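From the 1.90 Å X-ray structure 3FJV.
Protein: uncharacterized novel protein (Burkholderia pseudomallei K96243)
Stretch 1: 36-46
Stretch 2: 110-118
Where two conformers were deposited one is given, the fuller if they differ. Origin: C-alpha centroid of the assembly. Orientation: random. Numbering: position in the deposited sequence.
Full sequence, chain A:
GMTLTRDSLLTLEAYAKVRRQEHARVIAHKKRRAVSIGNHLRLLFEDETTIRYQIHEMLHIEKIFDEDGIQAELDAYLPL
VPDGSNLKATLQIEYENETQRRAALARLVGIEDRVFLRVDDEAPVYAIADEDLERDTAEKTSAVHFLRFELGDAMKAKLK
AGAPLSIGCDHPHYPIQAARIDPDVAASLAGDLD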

ATOM      1  N   SER A  36      -3.934  -5.405  19.306  1.00 17.79           N
ATOM      2  CA  SER A  36      -3.962  -6.418  18.269  1.00 22.40           C
ATOM      3  C   SER A  36      -5.347  -6.969  18.125  1.00 25.17           C
ATOM      4  O   SER A  36      -6.081  -7.014  19.105  1.00 25.77           O
ATOM      5  CB  SER A  36      -3.016  -7.525  18.645  1.00 26.57           C
ATOM      6  OG  SER A  36      -1.731  -7.046  18.409  1.00 29.33           O
ATOM      7  N   ILE A  37      -5.724  -7.376  16.914  1.00 24.18           N
ATOM      8  CA  ILE A  37      -7.039  -7.970  16.693  1.00 24.71           C
ATOM      9  C   ILE A  37      -6.742  -9.266  15.924  1.00 26.08           C
ATOM     10  O   ILE A  37      -6.457  -9.254  14.719  1.00 16.59           O
ATOM     11  CB  ILE A  37      -8.005  -7.084  15.863  1.00 24.18           C
ATOM     12  CG1 ILE A  37      -8.221  -5.700  16.492  1.00 27.59           C
ATOM     13  CG2 ILE A  37      -9.371  -7.755  15.769  1.00 18.50           C
ATOM     14  CD1 ILE A  37      -9.129  -4.756  15.530  1.00 31.90           C
ATOM     15  N   GLY A  38      -6.764 -10.373  16.643  1.00 27.81           N
ATOM     16  CA  GLY A  38      -6.311 -11.653  16.092  1.00 28.92           C
ATOM     17  C   GLY A  38      -4.827 -11.605  15.836  1.00 28.52           C
ATOM     18  O   GLY A  38      -4.133 -10.802  16.461  1.00 29.94           O
ATOM     19  N   ASN A  39      -4.353 -12.459  14.922  1.00 27.62           N
ATOM     20  CA  ASN A  39      -2.915 -12.605  14.608  1.00 27.85           C
ATOM     21  C   ASN A  39      -2.376 -11.727  13.488  1.00 27.74           C
ATOM     22  O   ASN A  39      -1.143 -11.590  13.346  1.00 28.80           O
ATOM     23  CB  ASN A  39      -2.581 -14.082  14.273  1.00 30.38           C
ATOM     24  CG  ASN A  39      -2.658 -14.986  15.485  1.00 28.82           C
ATOM     25  OD1 ASN A  39      -2.408 -14.562  16.599  1.00 35.16           O
ATOM     26  ND2 ASN A  39      -2.995 -16.241  15.267  1.00 43.55           N
ATOM     27  N   HIS A  40      -3.257 -11.121  12.685  1.00 21.58           N
ATOM     28  CA  HIS A  40      -2.803 -10.393  11.504  1.00 19.96           C
ATOM     29  C   HIS A  40      -3.243  -8.919  11.395  1.00 21.78           C
ATOM     30  O   HIS A  40      -2.809  -8.238  10.458  1.00 22.86           O
ATOM     31  CB  HIS A  40      -3.261 -11.136  10.264  1.00 23.62           C
ATOM     32  CG  HIS A  40      -2.785 -12.547  10.226  1.00 31.40           C
ATOM     33  ND1 HIS A  40      -1.521 -12.888   9.799  1.00 28.86           N
ATOM     34  CD2 HIS A  40      -3.374 -13.693  10.633  1.00 36.31           C
ATOM     35  CE1 HIS A  40      -1.358 -14.192   9.929  1.00 23.75           C
ATOM     36  NE2 HIS A  40      -2.474 -14.704  10.417  1.00 35.12           N
ATOM     37  N   LEU A  41      -4.082  -8.442  12.318  1.00 22.51           N
ATOM     38  CA  LEU A  41      -4.489  -7.031  12.365  1.00 20.62           C
ATOM     39  C   LEU A  41      -3.914  -6.326  13.597  1.00 22.23           C
ATOM     40  O   LEU A  41      -4.003  -6.838  14.731  1.00 18.78           O
ATOM     41  CB  LEU A  41      -6.001  -6.872  12.395  1.00 21.00           C
ATOM     42  CG  LEU A  41      -6.631  -6.672  11.004  1.00 21.91           C
ATOM     43  CD1 LEU A  41      -6.206  -7.773  10.062  1.00 33.05           C
ATOM     44  CD2 LEU A  41      -8.136  -6.650  11.190  1.00 24.00           C
ATOM     45  N   ARG A  42      -3.402  -5.119  13.376  1.00 16.98           N
ATOM     46  CA  ARG A  42      -2.857  -4.279  14.458  1.00 20.90           C
ATOM     47  C   ARG A  42      -3.456  -2.871  14.356  1.00 17.84           C
ATOM     48  O   ARG A  42      -3.501  -2.327  13.266  1.00 19.00           O
ATOM     49  CB  ARG A  42      -1.334  -4.199  14.299  1.00 18.95           C
ATOM     50  CG  ARG A  42      -0.598  -5.525  14.362  1.00 37.54           C
ATOM     51  CD  ARG A  42      -0.742  -6.193  15.725  1.00 49.24           C
ATOM     52  NE  ARG A  42      -0.119  -7.523  15.796  1.00 54.06           N
ATOM     53  CZ  ARG A  42      -0.746  -8.697  15.644  1.00 55.06           C
ATOM     54  NH1 ARG A  42      -2.056  -8.780  15.400  1.00 49.29           N
ATOM     55  NH2 ARG A  42      -0.045  -9.819  15.746  1.00 60.17           N
ATOM     56  N   LEU A  43      -3.953  -2.305  15.453  1.00 17.69           N
ATOM     57  CA  LEU A  43      -4.465  -0.932  15.458  1.00 19.35           C
ATOM     58  C   LEU A  43      -3.576  -0.092  16.375  1.00 18.84           C
ATOM     59  O   LEU A  43      -3.243  -0.510  17.470  1.00 21.02           O
ATOM     60  CB  LEU A  43      -5.890  -0.822  16.061  1.00 20.15           C
ATOM     61  CG  LEU A  43      -7.178  -1.054  15.288  1.00 27.57           C
ATOM     62  CD1 LEU A  43      -8.327  -0.785  16.219  1.00 27.65           C
ATOM     63  CD2 LEU A  43      -7.267  -0.156  14.077  1.00 30.78           C
ATOM     64  N   LEU A  44      -3.210   1.099  15.913  1.00 16.26           N
ATOM     65  CA  LEU A  44      -2.556   2.091  16.741  1.00 17.13           C
ATOM     66  C   LEU A  44      -3.480   3.258  16.849  1.00 17.00           C
ATOM     67  O   LEU A  44      -3.766   3.928  15.841  1.00 17.30           O
ATOM     68  CB  LEU A  44      -1.205   2.527  16.193  1.00 18.82           C
ATOM     69  CG  LEU A  44      -0.421   3.513  17.110  1.00 16.68           C
ATOM     70  CD1 LEU A  44       0.128   2.786  18.327  1.00 18.89           C
ATOM     71  CD2 LEU A  44       0.695   4.160  16.265  1.00 15.33           C
ATOM     72  N   PHE A  45      -3.954   3.515  18.074  1.00 13.86           N
ATOM     73  CA  PHE A  45      -4.748   4.707  18.330  1.00 14.59           C
ATOM     74  C   PHE A  45      -3.841   5.923  18.360  1.00 14.40           C
ATOM     75  O   PHE A  45      -2.863   5.970  19.119  1.00 14.92           O
ATOM     76  CB  PHE A  45      -5.564   4.549  19.601  1.00 15.44           C
ATOM     77  CG  PHE A  45      -6.691   3.619  19.425  1.00 13.02           C
ATOM     78  CD1 PHE A  45      -7.903   4.098  18.928  1.00 10.85           C
ATOM     79  CD2 PHE A  45      -6.531   2.241  19.642  1.00 17.64           C
ATOM     80  CE1 PHE A  45      -8.993   3.243  18.731  1.00 16.80           C
ATOM     81  CE2 PHE A  45      -7.580   1.357  19.446  1.00 16.36           C
ATOM     82  CZ  PHE A  45      -8.842   1.854  18.947  1.00 21.06           C
ATOM     83  N   GLU A  46      -4.136   6.880  17.499  1.00 12.24           N
ATOM     84  CA  GLU A  46      -3.239   8.005  17.236  1.00 12.78           C
ATOM     85  C   GLU A  46      -3.488   9.203  18.147  1.00 15.95           C
ATOM     86  O   GLU A  46      -4.646   9.551  18.465  1.00 15.66           O
ATOM     87  CB  GLU A  46      -3.300   8.415  15.763  1.00 14.68           C
ATOM     88  CG  GLU A  46      -3.023   7.290  14.793  1.00 15.73           C
ATOM     89  CD  GLU A  46      -1.522   7.001  14.514  1.00 19.69           C
ATOM     90  OE1 GLU A  46      -0.651   7.698  15.097  1.00 14.17           O
ATOM     91  OE2 GLU A  46      -1.238   6.142  13.626  1.00 17.57           O
ATOM     92  N   GLY A 110     -12.442  -4.881   2.210  1.00 21.89           N
ATOM     93  CA  GLY A 110     -13.505  -4.265   3.006  1.00 20.14           C
ATOM     94  C   GLY A 110     -13.374  -4.507   4.503  1.00 19.41           C
ATOM     95  O   GLY A 110     -14.208  -4.060   5.266  1.00 18.13           O
ATOM     96  N   ILE A 111     -12.317  -5.172   4.943  1.00 16.34           N
ATOM     97  CA  ILE A 111     -12.138  -5.405   6.402  1.00 19.25           C
ATOM     98  C   ILE A 111     -12.061  -4.126   7.228  1.00 16.58           C
ATOM     99  O   ILE A 111     -12.519  -4.082   8.368  1.00 20.01           O
ATOM    100  CB  ILE A 111     -10.912  -6.313   6.698  1.00 17.01           C
ATOM    101  CG1 ILE A 111     -11.003  -6.855   8.120  1.00 18.57           C
ATOM    102  CG2 ILE A 111      -9.569  -5.594   6.430  1.00 18.10           C
ATOM    103  CD1 ILE A 111     -10.032  -8.005   8.410  1.00 23.52           C
ATOM    104  N   GLU A 112     -11.492  -3.075   6.664  1.00 18.47           N
ATOM    105  CA  GLU A 112     -11.392  -1.792   7.363  1.00 20.01           C
ATOM    106  C   GLU A 112     -12.737  -1.187   7.776  1.00 23.14           C
ATOM    107  O   GLU A 112     -12.773  -0.335   8.647  1.00 22.59           O
ATOM    108  CB  GLU A 112     -10.596  -0.790   6.542  1.00 22.07           C
ATOM    109  CG  GLU A 112     -11.263  -0.284   5.246  1.00 21.78           C
ATOM    110  CD  GLU A 112     -11.126  -1.261   4.059  1.00 27.28           C
ATOM    111  OE1 GLU A 112     -10.705  -2.403   4.264  1.00 24.39           O
ATOM    112  OE2 GLU A 112     -11.436  -0.880   2.924  1.00 24.03           O
ATOM    113  N   ASP A 113     -13.823  -1.630   7.133  1.00 21.77           N
ATOM    114  CA  ASP A 113     -15.189  -1.195   7.442  1.00 23.33           C
ATOM    115  C   ASP A 113     -15.863  -2.081   8.503  1.00 19.88           C
ATOM    116  O   ASP A 113     -16.946  -1.749   8.939  1.00 20.66           O
ATOM    117  CB  ASP A 113     -16.103  -1.342   6.197  1.00 21.39           C
ATOM    118  CG  ASP A 113     -15.585  -0.631   4.995  1.00 29.04           C
ATOM    119  OD1 ASP A 113     -15.012   0.454   5.156  1.00 27.04           O
ATOM    120  OD2 ASP A 113     -15.827  -1.126   3.864  1.00 36.95           O
ATOM    121  N   ARG A 114     -15.241  -3.208   8.880  1.00 16.99           N
ATOM    122  CA  ARG A 114     -15.892  -4.244   9.711  1.00 16.49           C
ATOM    123  C   ARG A 114     -15.282  -4.365  11.104  1.00 17.66           C
ATOM    124  O   ARG A 114     -15.708  -5.186  11.887  1.00 19.02           O
ATOM    125  CB  ARG A 114     -15.835  -5.594   9.013  1.00 16.46           C
ATOM    126  CG  ARG A 114     -16.361  -5.636   7.606  1.00 19.87           C
ATOM    127  CD  ARG A 114     -17.685  -4.945   7.432  1.00 24.21           C
ATOM    128  NE  ARG A 114     -18.708  -5.378   8.389  1.00 20.52           N
ATOM    129  CZ  ARG A 114     -19.949  -4.898   8.410  1.00 26.32           C
ATOM    130  NH1 ARG A 114     -20.326  -4.017   7.514  1.00 27.39           N
ATOM    131  NH2 ARG A 114     -20.832  -5.329   9.310  1.00 25.46           N
ATOM    132  N   VAL A 115     -14.339  -3.479  11.419  1.00 19.27           N
ATOM    133  CA  VAL A 115     -13.746  -3.366  12.748  1.00 18.61           C
ATOM    134  C   VAL A 115     -14.628  -2.467  13.570  1.00 16.20           C
ATOM    135  O   VAL A 115     -14.951  -1.381  13.173  1.00 18.59           O
ATOM    136  CB  VAL A 115     -12.304  -2.779  12.700  1.00 18.27           C
ATOM    137  CG1 VAL A 115     -11.820  -2.381  14.132  1.00 20.32           C
ATOM    138  CG2 VAL A 115     -11.345  -3.780  12.014  1.00 18.39           C
ATOM    139  N   PHE A 116     -15.005  -2.917  14.758  1.00 16.85           N
ATOM    140  CA  PHE A 116     -15.885  -2.150  15.642  1.00 17.16           C
ATOM    141  C   PHE A 116     -15.417  -2.097  17.071  1.00 14.59           C
ATOM    142  O   PHE A 116     -14.774  -3.036  17.562  1.00 17.35           O
ATOM    143  CB  PHE A 116     -17.307  -2.700  15.610  1.00 18.12           C
ATOM    144  CG  PHE A 116     -17.442  -4.097  16.158  1.00 17.87           C
ATOM    145  CD1 PHE A 116     -17.207  -5.177  15.352  1.00 22.30           C
ATOM    146  CD2 PHE A 116     -17.810  -4.314  17.477  1.00 20.87           C
ATOM    147  CE1 PHE A 116     -17.331  -6.462  15.815  1.00 22.29           C
ATOM    148  CE2 PHE A 116     -17.917  -5.618  17.968  1.00 20.53           C
ATOM    149  CZ  PHE A 116     -17.674  -6.691  17.120  1.00 17.73           C
ATOM    150  N   LEU A 117     -15.773  -1.009  17.760  1.00 14.64           N
ATOM    151  CA  LEU A 117     -15.546  -0.839  19.194  1.00 17.43           C
ATOM    152  C   LEU A 117     -16.874  -0.944  19.927  1.00 18.50           C
ATOM    153  O   LEU A 117     -17.913  -0.558  19.378  1.00 17.90           O
ATOM    154  CB  LEU A 117     -15.027   0.608  19.489  1.00 19.77           C
ATOM    155  CG  LEU A 117     -13.612   1.054  19.282  1.00 35.41           C
ATOM    156  CD1 LEU A 117     -13.461   2.557  19.466  1.00 17.83           C
ATOM    157  CD2 LEU A 117     -12.734   0.336  20.270  1.00 48.68           C
ATOM    158  N   ARG A 118     -16.862  -1.360  21.188  1.00 18.29           N
ATOM    159  CA  ARG A 118     -18.059  -1.259  22.024  0.50 20.50           C
ATOM    160  C   ARG A 118     -17.686  -0.793  23.423  1.00 21.89           C
ATOM    161  O   ARG A 118     -16.912  -1.455  24.116  1.00 21.50           O
ATOM    162  CB  ARG A 118     -18.796  -2.598  22.097  0.50 21.39           C
ATOM    163  CG  ARG A 118     -20.164  -2.475  22.756  0.50 28.37           C
ATOM    164  CD  ARG A 118     -20.738  -3.802  23.217  0.50 25.77           C
ATOM    165  NE  ARG A 118     -21.506  -4.487  22.185  0.50 36.06           N
ATOM    166  CZ  ARG A 118     -22.836  -4.541  22.152  0.50 39.91           C
ATOM    167  NH1 ARG A 118     -23.556  -3.929  23.089  0.50 40.28           N
ATOM    168  NH2 ARG A 118     -23.448  -5.208  21.178  0.50 39.07           N
TER

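What joins the two stretches? Only apolar side chains meet; no hydrogen bond crosses between them. The axes of strands 41-45 and 115-118 come no nearer than 11.2 Å, at 54°, so side chains must fill the gap, and the two stretches together bury 239 Å². All seven residues in the contact (Ile37, Leu41, Leu43, Phe45, Ile111, Val115, Leu117) are buried, which suits their hydrocarbon side chains.

Where does Val115 fit? It is the hub, its short forked side chain pointing toward stretch 1 and reaching three residues there. Ile37 CD1 lies against both its methyls, 3.9 Å from Val115 CG1 and 4.3 Å from Val115 CG2. Val115 CG1 also lies 4.4 Å from Leu43 CD1, and Val115 CG2 lies 4.4 Å from Leu41 CD2. The compact valine thus sits in a hollow lined by three longer aliphatic chains.

What else packs against Leu41? Ile111, in the 3-10 segment, extends with both chi angles t and brings its CD1 to 3.6 Å from Leu41 CD2, the closest contact of all. That methyl of Leu41 is therefore shared by Ile111 and Val115.

What closes the far end? In Phe45 and Leu117 the CA-to-CB bond points sideways to the other stretch, yet the ends come nearer, Phe45 CZ lying 4.4 Å from Leu117 CD2, oblique to the ring. Long side chains suit this place because they span the gap. Phe116, between Val115 and Leu117, points away, as strand alternation predicts.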